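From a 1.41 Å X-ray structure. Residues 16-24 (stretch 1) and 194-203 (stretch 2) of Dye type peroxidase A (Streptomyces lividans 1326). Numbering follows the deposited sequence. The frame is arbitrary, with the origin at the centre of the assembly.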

# COMPACT_ATOMS: atom_id res chain seq x y z
N GLY A 16 -10.37 -24.53 -10.52
CA GLY A 16 -11.44 -24.98 -9.61
C GLY A 16 -12.85 -24.66 -10.09
O GLY A 16 -13.06 -24.01 -11.12
N LYS A 17 -13.84 -25.14 -9.35
CA LYS A 17 -15.24 -24.87 -9.66
C LYS A 17 -15.54 -23.35 -9.62
O LYS A 17 -16.22 -22.83 -10.49
CB LYS A 17 -16.13 -25.65 -8.69
CG LYS A 17 -17.62 -25.45 -8.87
CD LYS A 17 -18.34 -26.21 -7.76
CE LYS A 17 -19.84 -26.33 -7.99
NZ LYS A 17 -20.44 -27.22 -6.94
N HIS A 18 -15.02 -22.68 -8.60
CA HIS A 18 -15.17 -21.23 -8.42
C HIS A 18 -13.83 -20.54 -8.67
O HIS A 18 -12.78 -21.13 -8.44
CB HIS A 18 -15.62 -20.92 -6.98
CG HIS A 18 -16.84 -21.68 -6.57
ND1 HIS A 18 -18.04 -21.58 -7.25
CD2 HIS A 18 -17.04 -22.58 -5.57
CE1 HIS A 18 -18.93 -22.37 -6.67
NE2 HIS A 18 -18.35 -22.99 -5.66
N GLN A 19 -13.89 -19.30 -9.15
CA GLN A 19 -12.66 -18.48 -9.23
C GLN A 19 -12.15 -18.17 -7.84
O GLN A 19 -12.97 -18.00 -6.91
CB GLN A 19 -12.92 -17.19 -9.97
CG GLN A 19 -13.03 -17.32 -11.49
CD GLN A 19 -13.02 -15.95 -12.15
OE1 GLN A 19 -11.97 -15.28 -12.17
NE2 GLN A 19 -14.14 -15.54 -12.72
N PRO A 20 -10.82 -18.07 -7.68
CA PRO A 20 -10.22 -17.58 -6.43
C PRO A 20 -10.57 -16.09 -6.18
O PRO A 20 -11.02 -15.39 -7.08
CB PRO A 20 -8.72 -17.75 -6.69
CG PRO A 20 -8.60 -17.48 -8.14
CD PRO A 20 -9.81 -18.12 -8.77
N GLY A 21 -10.42 -15.65 -4.94
CA GLY A 21 -10.71 -14.27 -4.57
C GLY A 21 -12.13 -13.97 -4.11
O GLY A 21 -12.52 -12.81 -4.06
N ILE A 22 -12.91 -15.02 -3.82
CA ILE A 22 -14.27 -14.89 -3.35
C ILE A 22 -14.33 -15.41 -1.93
O ILE A 22 -14.71 -14.66 -1.01
CB ILE A 22 -15.26 -15.61 -4.29
CG1 ILE A 22 -15.12 -15.09 -5.72
CG2 ILE A 22 -16.71 -15.38 -3.82
CD1 ILE A 22 -15.95 -15.83 -6.75
N THR A 23 -14.00 -16.68 -1.74
CA THR A 23 -13.94 -17.31 -0.40
C THR A 23 -12.55 -17.35 0.19
O THR A 23 -12.38 -17.66 1.35
CB THR A 23 -14.45 -18.78 -0.44
OG1 THR A 23 -13.70 -19.56 -1.38
CG2 THR A 23 -15.90 -18.80 -0.79
N THR A 24 -11.54 -17.03 -0.64
CA THR A 24 -10.17 -16.91 -0.20
C THR A 24 -10.06 -15.97 1.01
O THR A 24 -10.75 -14.95 1.03
CB THR A 24 -9.33 -16.28 -1.32
OG1 THR A 24 -9.60 -16.97 -2.53
CG2 THR A 24 -7.85 -16.34 -1.01
N ASP A 194 -26.93 -22.35 3.82
CA ASP A 194 -27.48 -21.51 2.77
C ASP A 194 -26.34 -20.80 2.01
O ASP A 194 -26.62 -19.97 1.15
CB ASP A 194 -28.48 -20.50 3.36
CG ASP A 194 -27.98 -19.84 4.63
OD1 ASP A 194 -26.80 -20.06 5.06
OD2 ASP A 194 -28.80 -19.12 5.25
N PHE A 195 -25.09 -21.18 2.28
CA PHE A 195 -23.95 -20.46 1.69
C PHE A 195 -23.94 -20.49 0.16
O PHE A 195 -23.95 -19.45 -0.48
CB PHE A 195 -22.61 -20.98 2.20
CG PHE A 195 -21.45 -20.21 1.67
CD1 PHE A 195 -21.12 -18.98 2.23
CD2 PHE A 195 -20.73 -20.67 0.59
CE1 PHE A 195 -20.06 -18.25 1.76
CE2 PHE A 195 -19.66 -19.92 0.11
CZ PHE A 195 -19.33 -18.71 0.69
N ASP A 196 -23.91 -21.68 -0.44
CA ASP A 196 -23.90 -21.80 -1.90
C ASP A 196 -25.07 -21.08 -2.55
O ASP A 196 -24.90 -20.35 -3.53
CB ASP A 196 -23.92 -23.27 -2.34
CG ASP A 196 -22.58 -23.96 -2.20
OD1 ASP A 196 -21.73 -23.57 -1.36
OD2 ASP A 196 -22.37 -24.93 -2.96
N ARG A 197 -26.27 -21.29 -2.02
CA ARG A 197 -27.43 -20.59 -2.55
C ARG A 197 -27.25 -19.06 -2.50
O ARG A 197 -27.66 -18.35 -3.43
CB ARG A 197 -28.75 -20.99 -1.84
CG ARG A 197 -29.96 -20.25 -2.41
CD ARG A 197 -31.32 -20.75 -1.96
NE ARG A 197 -31.53 -20.65 -0.51
CZ ARG A 197 -31.32 -21.63 0.38
NH1 ARG A 197 -30.85 -22.82 0.04
NH2 ARG A 197 -31.58 -21.39 1.66
N ARG A 198 -26.67 -18.55 -1.41
CA ARG A 198 -26.56 -17.09 -1.23
C ARG A 198 -25.56 -16.44 -2.19
O ARG A 198 -25.79 -15.34 -2.67
CB ARG A 198 -26.18 -16.75 0.20
CG ARG A 198 -27.30 -16.88 1.21
CD ARG A 198 -26.77 -16.92 2.61
NE ARG A 198 -27.78 -16.47 3.56
CZ ARG A 198 -27.54 -16.14 4.83
NH1 ARG A 198 -26.34 -16.27 5.36
NH2 ARG A 198 -28.52 -15.69 5.58
N ILE A 199 -24.48 -17.16 -2.47
CA ILE A 199 -23.28 -16.58 -3.04
C ILE A 199 -23.03 -16.99 -4.50
O ILE A 199 -22.51 -16.17 -5.25
CB ILE A 199 -22.08 -16.93 -2.14
CG1 ILE A 199 -22.33 -16.49 -0.67
CG2 ILE A 199 -20.77 -16.31 -2.66
CD1 ILE A 199 -22.83 -15.07 -0.53
N PHE A 200 -23.41 -18.20 -4.92
CA PHE A 200 -23.05 -18.68 -6.26
C PHE A 200 -24.25 -19.02 -7.14
O PHE A 200 -25.27 -19.54 -6.66
CB PHE A 200 -22.16 -19.91 -6.16
CG PHE A 200 -20.81 -19.64 -5.57
CD1 PHE A 200 -19.87 -18.86 -6.24
CD2 PHE A 200 -20.43 -20.22 -4.35
CE1 PHE A 200 -18.61 -18.62 -5.68
CE2 PHE A 200 -19.19 -19.98 -3.80
CZ PHE A 200 -18.26 -19.19 -4.47
N VAL A 201 -24.10 -18.72 -8.42
CA VAL A 201 -25.05 -19.12 -9.44
C VAL A 201 -24.95 -20.65 -9.49
O VAL A 201 -23.85 -21.19 -9.43
CB VAL A 201 -24.71 -18.50 -10.82
CG1 VAL A 201 -25.63 -19.02 -11.93
CG2 VAL A 201 -24.83 -16.99 -10.79
N PRO A 202 -26.10 -21.37 -9.53
CA PRO A 202 -26.06 -22.84 -9.50
C PRO A 202 -25.40 -23.50 -10.73
O PRO A 202 -25.24 -22.85 -11.77
CB PRO A 202 -27.54 -23.26 -9.39
CG PRO A 202 -28.35 -22.05 -9.62
CD PRO A 202 -27.47 -20.84 -9.49
N GLU A 203 -25.00 -24.77 -10.59
CA GLU A 203 -24.42 -25.56 -11.69
C GLU A 203 -25.35 -25.63 -12.89
O GLU A 203 -24.86 -25.60 -14.02
CB GLU A 203 -24.07 -26.99 -11.26
CG GLU A 203 -22.85 -27.11 -10.37
CD GLU A 203 -22.56 -28.54 -9.95
OE1 GLU A 203 -22.14 -28.74 -8.80
OE2 GLU A 203 -22.76 -29.46 -10.77

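The strongest polar link between the two stretches is the salt bridge between Lys17 and Glu203, in which Lys17 NZ donates a hydrogen bond to Glu203 OE1 at 2.9 Å. Lys17 reaches it fully extended, with all four chi angles in the t well, and the two side chains together bridge the 9.4 Å between Lys17 CA and Glu203 CA. The CA-to-CB bond of Glu203 points sideways, but the end of its side chain comes nearer and brings the carboxylate to the lysine. Both residues are exposed, and this is the one hydrogen bond that joins the stretches; the remaining contacts are made by rings and methyl groups.

Next to the salt bridge, the His18 ring lies face to face on the Phe200 ring. The centroids are 3.5 Å apart and the planes meet at 10°, which places flat surface against flat surface; His18 ND1 and Phe200 CE1 approach to 3.4 Å. The stack uses the face of the imidazole, and ND1 is hydrogen-bonded elsewhere in the structure, so the nitrogen remains satisfied while the ring packs against the phenyl group. Phe200 gives up more surface to the other stretch than any other residue here, 93 Å² of a summed 358 Å².

The edge of the same phenyl ring receives aliphatic groups. Ile22 CD1 lies near the ring plane, 4.0 Å from Phe200 CE1, and Thr23 CG2 approaches the edge more loosely, 4.4 Å from Phe200 CZ. That threonine methyl sits closer to a second ring edge, with Thr23 CG2 3.7 Å from Phe195 CZ. Ile22 also meets Ile199 methyl to methyl, CG2 to CG2 at 4.3 Å, a loose apolar contact between buried side chains.

The backbones stay well apart, with His18 CA 8.6 Å from Phe200 CA and Ile22 CA 9.2 Å from Ile199 CA, so side chains fill the space between them. Stretch 1 has no regular helix or strand. Its turn is tied by Gly21 N donating to Thr24 OG1 at 2.9 Å, and the phi/psi of 91/13 at Gly21 would jam a CB against the carbonyl O of Pro20. In stretch 2, residues 195-199 form a short helix that carries Phe195 and Ile199 toward stretch 1. Arg198 N donates to Asp194 O at 2.9 Å, and Phe200 N to Asp196 O at 3.0 Å, just where Phe200 leaves helical geometry and the chain continues in extended form toward Glu203.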